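Side-chain contacts in extracellular sialidase/neuraminidase, putative (Aspergillus fumigatus, PDB 2XZI), which probably hydrolyses glycosidic linkages of Kdn, the deaminated sialic acid, acting as a Kdnase with a sialidase fold: residues K73-T77 / T78-G82; V169-T172 / K173-T176; R308-D312 / A313-K317. All coordinates share one frame; numbering follows the deposited sequence.

Contact 1: residues K73-T77 / T78-G82; sequences KRTKT and TANNG
The hydroxyl oxygen of T77 is gripped by two backbone N-H groups of the turn that follows it. A79 N donates to T77 OG1 at 3.1 Å, with an N-H...O angle of 153°. N80 N also reaches T77 OG1 at 3.1 Å, but this bond is bent and weak. Together they fix T77 OG1 at the start of the turn. The carbonyl of T77 is bonded twice as well. T75 OG1 donates to T77 O at 2.9 Å, coming in almost in line with the C=O bond. Water 1 donates to T77 O at 3.2 Å and accepts from N81 N at 2.9 Å, so it bridges the two halves of the turn.

N80 folds its amide back toward T75 and T77. Its CG sits between the backbone N and the carbonyl carbon (chi1 74°), which brings N80 OD1 within 3.4 Å of T75 CB. The two side chains run antiparallel as they pass. N80 OD1 also accepts from G82 N at 2.9 Å, with a nearly straight N-H...O angle of 165°. The donor is tilted a little from the carbonyl plane. The other end of the amide, ND2, is bonded to D87 O, so both ends of the group are held. T75 CG2 lies against the backbone of G82, 3.6 Å from its N. T75 OG1 has a second partner in I51 N, on the neighbouring strand 51-58.

The bond from G82 N to N80 OD1 makes an Asx turn. It lies in the loop between strands 68-74 and 92-93, the third and fourth strands of one antiparallel sheet of the sialidase beta-propeller.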
loop_
_atom_site.group_PDB
_atom_site.type_symbol
_atom_site.label_atom_id
_atom_site.label_comp_id
_atom_site.label_asym_id
_atom_site.label_seq_id
_atom_site.Cartn_x
_atom_site.Cartn_y
_atom_site.Cartn_z
ATOM N N LYS A 73 -2.518 2.011 -12.927
ATOM C CA LYS A 73 -3.627 2.537 -13.713
ATOM C C LYS A 73 -4.032 3.874 -13.152
ATOM O O LYS A 73 -3.936 4.111 -11.953
ATOM C CB LYS A 73 -4.827 1.599 -13.649
ATOM C CG LYS A 73 -4.651 0.276 -14.367
ATOM C CD LYS A 73 -5.916 -0.546 -14.290
ATOM C CE LYS A 73 -5.757 -1.773 -15.149
ATOM N NZ LYS A 73 -7.019 -2.504 -15.327
ATOM N N ARG A 74 -4.504 4.760 -14.018
ATOM C CA ARG A 74 -5.098 6.014 -13.584
ATOM C C ARG A 74 -6.565 6.022 -13.955
ATOM O O ARG A 74 -6.971 5.356 -14.907
ATOM C CB ARG A 74 -4.458 7.200 -14.318
ATOM C CG ARG A 74 -2.939 7.164 -14.445
ATOM C CD ARG A 74 -2.461 8.519 -14.967
ATOM N NE ARG A 74 -3.070 8.865 -16.259
ATOM C CZ ARG A 74 -3.128 10.098 -16.759
ATOM N NH1 ARG A 74 -2.653 11.134 -16.087
ATOM N NH2 ARG A 74 -3.700 10.308 -17.943
ATOM N N THR A 75 -7.355 6.812 -13.250
ATOM C CA THR A 75 -8.657 7.183 -13.761
ATOM C C THR A 75 -8.500 8.038 -15.016
ATOM O O THR A 75 -7.554 8.837 -15.134
ATOM C CB THR A 75 -9.538 7.870 -12.690
ATOM O OG1 THR A 75 -8.888 9.049 -12.180
ATOM C CG2 THR A 75 -9.798 6.888 -11.557
ATOM N N LYS A 76 -9.420 7.824 -15.960
ATOM C CA LYS A 76 -9.384 8.497 -17.261
ATOM C C LYS A 76 -9.501 10.006 -17.141
ATOM O O LYS A 76 -8.853 10.748 -17.898
ATOM C CB LYS A 76 -10.505 7.975 -18.158
ATOM C CG LYS A 76 -10.293 6.575 -18.689
ATOM C CD LYS A 76 -11.503 6.161 -19.518
ATOM C CE LYS A 76 -11.295 4.792 -20.112
ATOM N NZ LYS A 76 -12.523 4.372 -20.853
ATOM N N THR A 77 -10.291 10.465 -16.183
ATOM C CA THR A 77 -10.459 11.883 -15.963
ATOM C C THR A 77 -10.182 12.180 -14.512
ATOM O O THR A 77 -10.033 11.253 -13.687
ATOM C CB THR A 77 -11.873 12.374 -16.311
ATOM O OG1 THR A 77 -12.759 11.998 -15.263
ATOM C CG2 THR A 77 -12.369 11.804 -17.674
ATOM N N THR A 78 -10.078 13.464 -14.196
ATOM C CA THR A 78 -9.869 13.906 -12.819
ATOM C C THR A 78 -11.166 13.901 -11.995
ATOM O O THR A 78 -11.133 14.100 -10.778
ATOM C CB THR A 78 -9.261 15.327 -12.787
ATOM O OG1 THR A 78 -10.202 16.236 -13.374
ATOM C CG2 THR A 78 -7.944 15.390 -13.566
ATOM N N ALA A 79 -12.305 13.685 -12.654
ATOM C CA ALA A 79 -13.609 13.871 -12.028
ATOM C C ALA A 79 -14.444 12.602 -11.883
ATOM O O ALA A 79 -15.475 12.617 -11.215
ATOM C CB ALA A 79 -14.411 14.949 -12.780
ATOM N N ASN A 80 -14.003 11.499 -12.481
ATOM C CA ASN A 80 -14.863 10.318 -12.512
ATOM C C ASN A 80 -14.773 9.447 -11.271
ATOM O O ASN A 80 -15.638 8.584 -11.038
ATOM C CB ASN A 80 -14.715 9.509 -13.821
ATOM C CG ASN A 80 -13.417 8.723 -13.914
ATOM O OD1 ASN A 80 -12.877 8.254 -12.907
ATOM N ND2 ASN A 80 -12.941 8.513 -15.152
ATOM N N ASN A 81 -13.745 9.689 -10.458
ATOM C CA ASN A 81 -13.615 9.051 -9.140
ATOM C C ASN A 81 -13.467 7.523 -9.185
ATOM O O ASN A 81 -13.619 6.843 -8.168
ATOM C CB ASN A 81 -14.768 9.476 -8.209
ATOM C CG ASN A 81 -14.886 10.992 -8.080
ATOM O OD1 ASN A 81 -13.917 11.675 -7.772
ATOM N ND2 ASN A 81 -16.081 11.518 -8.331
ATOM N N GLY A 82 -13.174 6.984 -10.364
ATOM C CA GLY A 82 -12.975 5.543 -10.521
ATOM C C GLY A 82 -14.207 4.723 -10.212
ATOM O O GLY A 82 -14.092 3.571 -9.793
HETATM O O HOH W 1 -11.110 10.756 -10.664
#

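Contact 2: residues V169-T172 / K173-T176; sequences VDLT and KELT
The D170 carboxylate is the flat group at the entry to the short helix 172-175, with one oxygen bonded to T172 and the other, OD2, to H152 ND1. It forms an Asx turn: T172 N donates to D170 OD1 at 3.0 Å, nearly in line with the C-O bond. T172 OG1 donates to D170 OD1 too, at 2.6 Å, on its syn lone pair. Two donors from one residue thus hold this oxygen. L171 stands at the N-cap position. L175 N donates to L171 O at 2.8 Å, nearly along the C=O axis. E174 N makes a weaker bond to the same oxygen.

One apolar pair flanks the helix: L171 CD1 meets L175 CD1 at 3.7 Å, the two chains running alongside in the same direction. L175 also packs on I207, W218 and V220 of the next sheet of the propeller. T172 turns OG1 beside its backbone N (chi1 -56°), toward D170. This places T172 CG2 beside T176, 4.0 Å from T176 CB. T176 N closes the single turn with a bond to T172 O at 2.9 Å. K173 N donates to water 2 at 2.9 Å.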
loop_
_atom_site.group_PDB
_atom_site.type_symbol
_atom_site.label_atom_id
_atom_site.label_comp_id
_atom_site.label_asym_id
_atom_site.label_seq_id
_atom_site.Cartn_x
_atom_site.Cartn_y
_atom_site.Cartn_z
ATOM N N VAL A 169 15.563 6.977 -9.449
ATOM C CA VAL A 169 16.880 7.327 -8.940
ATOM C C VAL A 169 17.174 6.511 -7.680
ATOM O O VAL A 169 16.331 6.380 -6.785
ATOM C CB VAL A 169 16.995 8.821 -8.613
ATOM C CG1 VAL A 169 18.411 9.155 -8.072
ATOM C CG2 VAL A 169 16.701 9.658 -9.857
ATOM N N ASP A 170 18.384 5.978 -7.601
ATOM C CA ASP A 170 18.782 5.105 -6.492
ATOM C C ASP A 170 19.220 5.959 -5.292
ATOM O O ASP A 170 20.214 6.684 -5.358
ATOM C CB ASP A 170 19.868 4.120 -6.962
ATOM C CG ASP A 170 20.176 3.043 -5.946
ATOM O OD1 ASP A 170 19.900 3.257 -4.756
ATOM O OD2 ASP A 170 20.692 1.986 -6.339
ATOM N N LEU A 171 18.439 5.895 -4.217
ATOM C CA LEU A 171 18.690 6.690 -3.020
ATOM C C LEU A 171 19.190 5.847 -1.857
ATOM O O LEU A 171 19.239 6.339 -0.725
ATOM C CB LEU A 171 17.462 7.515 -2.624
ATOM C CG LEU A 171 17.031 8.614 -3.607
ATOM C CD1 LEU A 171 15.942 9.496 -3.004
ATOM C CD2 LEU A 171 18.217 9.481 -4.028
ATOM N N THR A 172 19.603 4.616 -2.146
ATOM C CA THR A 172 20.032 3.651 -1.119
ATOM C C THR A 172 21.123 4.206 -0.218
ATOM O O THR A 172 21.017 4.110 1.007
ATOM C CB THR A 172 20.527 2.355 -1.763
ATOM O OG1 THR A 172 19.492 1.832 -2.595
ATOM C CG2 THR A 172 20.853 1.283 -0.723
ATOM N N LYS A 173 22.155 4.801 -0.813
ATOM C CA LYS A 173 23.285 5.271 -0.014
ATOM C C LYS A 173 22.912 6.441 0.884
ATOM O O LYS A 173 23.543 6.647 1.912
ATOM C CB LYS A 173 24.461 5.647 -0.915
ATOM C CG LYS A 173 25.051 4.492 -1.660
ATOM C CD LYS A 173 25.791 3.528 -0.738
ATOM C CE LYS A 173 26.953 4.213 -0.029
ATOM N NZ LYS A 173 27.967 3.209 0.397
ATOM N N GLU A 174 21.868 7.170 0.500
ATOM C CA GLU A 174 21.423 8.348 1.223
ATOM C C GLU A 174 20.389 8.009 2.310
ATOM O O GLU A 174 20.380 8.613 3.395
ATOM C CB GLU A 174 20.838 9.358 0.225
ATOM C CG GLU A 174 21.868 10.034 -0.709
ATOM C CD GLU A 174 22.435 9.135 -1.820
ATOM O OE1 GLU A 174 21.757 8.182 -2.281
ATOM O OE2 GLU A 174 23.583 9.397 -2.250
ATOM N N LEU A 175 19.513 7.042 2.021
ATOM C CA LEU A 175 18.317 6.839 2.842
ATOM C C LEU A 175 18.137 5.438 3.399
ATOM O O LEU A 175 17.137 5.167 4.084
ATOM C CB LEU A 175 17.050 7.238 2.054
ATOM C CG LEU A 175 16.980 8.694 1.584
ATOM C CD1 LEU A 175 15.779 8.937 0.696
ATOM C CD2 LEU A 175 16.979 9.674 2.755
ATOM N N THR A 176 19.086 4.554 3.111
ATOM C CA THR A 176 19.111 3.234 3.757
ATOM C C THR A 176 20.379 3.140 4.595
ATOM O O THR A 176 21.463 3.489 4.118
ATOM C CB THR A 176 19.057 2.088 2.733
ATOM O OG1 THR A 176 17.973 2.338 1.825
ATOM C CG2 THR A 176 18.834 0.729 3.424
HETATM O O HOH W 2 22.452 5.381 -3.676
#

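Contact 3: residues R308-D312 / A313-K317; sequences RISYD and ADAKK
This contact is a hairpin turn after strand 305-310, closed by S310 and D312 in a way that resembles an Asp box. S310 OG donates to K317 O at 2.7 Å, meeting the carbonyl from above its plane. The same hydroxyl, S310 OG, accepts from D312 N at 3.1 Å, which makes an ST turn. With chi1 at 178°, the hydroxyl points away from the serine's N and reaches K317 O. Its two bonds use it once as donor and once as acceptor. The CA of A315 lies 3.5 Å from S310 OG.

D312 ties the same ends together. D312 OD2 accepts from K317 N at 2.9 Å on the anti lone pair, the side away from OD1. K317 is therefore held by its N-H and its C=O, each through a different side chain. Water 3 adds a bridge, donating to K317 O at 2.9 Å and accepting from Y311 N at 3.0 Å. A type I beta turn runs from D312 to A315, with A315 N bonded to D312 O at 3.0 Å. A315 then takes a positive phi (50°), which turns the chain back toward the strand. D314 OD1 accepts weakly from K316 N and also touches D312 CB at 3.6 Å.

Outside the loop, R256 binds D314 O, and F318 packs on S310. The serine, the aspartate two residues on and the aromatic F318 after the turn are consistent with a degenerate Asp box, the hairpin that recurs between the third and fourth strands of sialidase propeller blades.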
loop_
_atom_site.group_PDB
_atom_site.type_symbol
_atom_site.label_atom_id
_atom_site.label_comp_id
_atom_site.label_asym_id
_atom_site.label_seq_id
_atom_site.Cartn_x
_atom_site.Cartn_y
_atom_site.Cartn_z
ATOM N N ARG A 308 -12.195 0.066 9.641
ATOM C CA ARG A 308 -12.590 0.612 10.936
ATOM C C ARG A 308 -12.379 2.109 11.029
ATOM O O ARG A 308 -11.545 2.675 10.297
ATOM C CB ARG A 308 -11.722 0.002 12.031
ATOM C CG ARG A 308 -11.738 -1.524 12.110
ATOM C CD ARG A 308 -10.714 -1.894 13.146
ATOM N NE ARG A 308 -10.394 -3.309 13.255
ATOM C CZ ARG A 308 -10.828 -4.098 14.231
ATOM N NH1 ARG A 308 -11.672 -3.625 15.155
ATOM N NH2 ARG A 308 -10.407 -5.356 14.287
ATOM N N ILE A 309 -13.080 2.727 11.988
ATOM C CA ILE A 309 -12.960 4.162 12.284
ATOM C C ILE A 309 -12.530 4.373 13.735
ATOM O O ILE A 309 -13.041 3.707 14.653
ATOM C CB ILE A 309 -14.280 4.925 12.029
ATOM C CG1 ILE A 309 -14.739 4.796 10.559
ATOM C CG2 ILE A 309 -14.174 6.395 12.449
ATOM C CD1 ILE A 309 -16.254 5.037 10.329
ATOM N N SER A 310 -11.584 5.289 13.946
ATOM C CA SER A 310 -11.328 5.782 15.305
ATOM C C SER A 310 -11.667 7.254 15.367
ATOM O O SER A 310 -11.300 8.007 14.462
ATOM C CB SER A 310 -9.870 5.599 15.714
ATOM O OG SER A 310 -9.664 6.130 17.032
ATOM N N TYR A 311 -12.308 7.661 16.463
ATOM C CA TYR A 311 -12.600 9.059 16.751
ATOM C C TYR A 311 -11.620 9.639 17.772
ATOM O O TYR A 311 -11.717 10.819 18.125
ATOM C CB TYR A 311 -14.028 9.186 17.287
ATOM C CG TYR A 311 -15.062 8.698 16.317
ATOM C CD1 TYR A 311 -15.466 9.497 15.257
ATOM C CD2 TYR A 311 -15.622 7.424 16.446
ATOM C CE1 TYR A 311 -16.427 9.057 14.347
ATOM C CE2 TYR A 311 -16.588 6.974 15.549
ATOM C CZ TYR A 311 -16.973 7.787 14.504
ATOM O OH TYR A 311 -17.927 7.333 13.626
ATOM N N ASP A 312 -10.680 8.829 18.236
ATOM C CA ASP A 312 -9.744 9.256 19.287
ATOM C C ASP A 312 -8.670 10.177 18.747
ATOM O O ASP A 312 -8.154 9.957 17.651
ATOM C CB ASP A 312 -9.085 8.054 19.961
ATOM C CG ASP A 312 -10.053 7.231 20.788
ATOM O OD1 ASP A 312 -11.042 7.785 21.326
ATOM O OD2 ASP A 312 -9.809 6.020 20.923
ATOM N N ALA A 313 -8.311 11.193 19.531
ATOM C CA ALA A 313 -7.293 12.151 19.100
ATOM C C ALA A 313 -5.919 11.528 18.831
ATOM O O ALA A 313 -5.126 12.086 18.076
ATOM C CB ALA A 313 -7.188 13.285 20.112
ATOM N N ASP A 314 -5.669 10.379 19.459
ATOM C CA ASP A 314 -4.431 9.615 19.311
ATOM C C ASP A 314 -4.688 8.240 18.682
ATOM O O ASP A 314 -3.826 7.360 18.725
ATOM C CB ASP A 314 -3.769 9.426 20.681
ATOM C CG ASP A 314 -4.648 8.654 21.664
ATOM O OD1 ASP A 314 -5.838 8.373 21.373
ATOM O OD2 ASP A 314 -4.142 8.329 22.761
ATOM N N ALA A 315 -5.877 8.066 18.094
ATOM C CA ALA A 315 -6.296 6.769 17.516
ATOM C C ALA A 315 -6.106 5.585 18.479
ATOM O O ALA A 315 -5.718 4.486 18.073
ATOM C CB ALA A 315 -5.603 6.512 16.139
ATOM N N LYS A 316 -6.371 5.805 19.770
ATOM C CA LYS A 316 -6.173 4.741 20.746
ATOM C C LYS A 316 -7.009 3.514 20.422
ATOM O O LYS A 316 -6.486 2.400 20.449
ATOM C CB LYS A 316 -6.458 5.212 22.176
ATOM C CG LYS A 316 -6.102 4.156 23.232
ATOM C CD LYS A 316 -6.044 4.730 24.640
ATOM C CE LYS A 316 -7.300 4.407 25.437
ATOM N NZ LYS A 316 -7.003 4.332 26.900
ATOM N N LYS A 317 -8.292 3.734 20.127
ATOM C CA LYS A 317 -9.237 2.647 19.885
ATOM C C LYS A 317 -9.988 2.860 18.585
ATOM O O LYS A 317 -10.487 3.957 18.308
ATOM C CB LYS A 317 -10.246 2.510 21.039
ATOM C CG LYS A 317 -11.012 1.190 21.009
ATOM C CD LYS A 317 -12.105 1.112 22.065
ATOM C CE LYS A 317 -12.656 -0.304 22.172
ATOM N NZ LYS A 317 -13.100 -0.851 20.848
HETATM O O HOH W 3 -12.812 5.632 18.586
#

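The three contacts are separate turns on different antiparallel sheets of the propeller. The centres of contact 1 and contact 2 lie about 32 Å apart. Those of contact 1 and contact 3 are about 30 Å apart, and those of contact 2 and contact 3 about 34 Å. No pair touches; the nearest atoms are about 19 Å apart for contact 1 with either of the others. Each centre is 19 to 21 Å from the centre of the chain, so all three are peripheral. Contacts 1 and 3 are loops after third strands, whereas contact 2 runs from a fourth strand into the connection to the next sheet. In contact 2 the T176 side chain is about 13 Å from a bound deamino-alpha-neuraminic acid. None of the contact residues belongs to the ligand pockets.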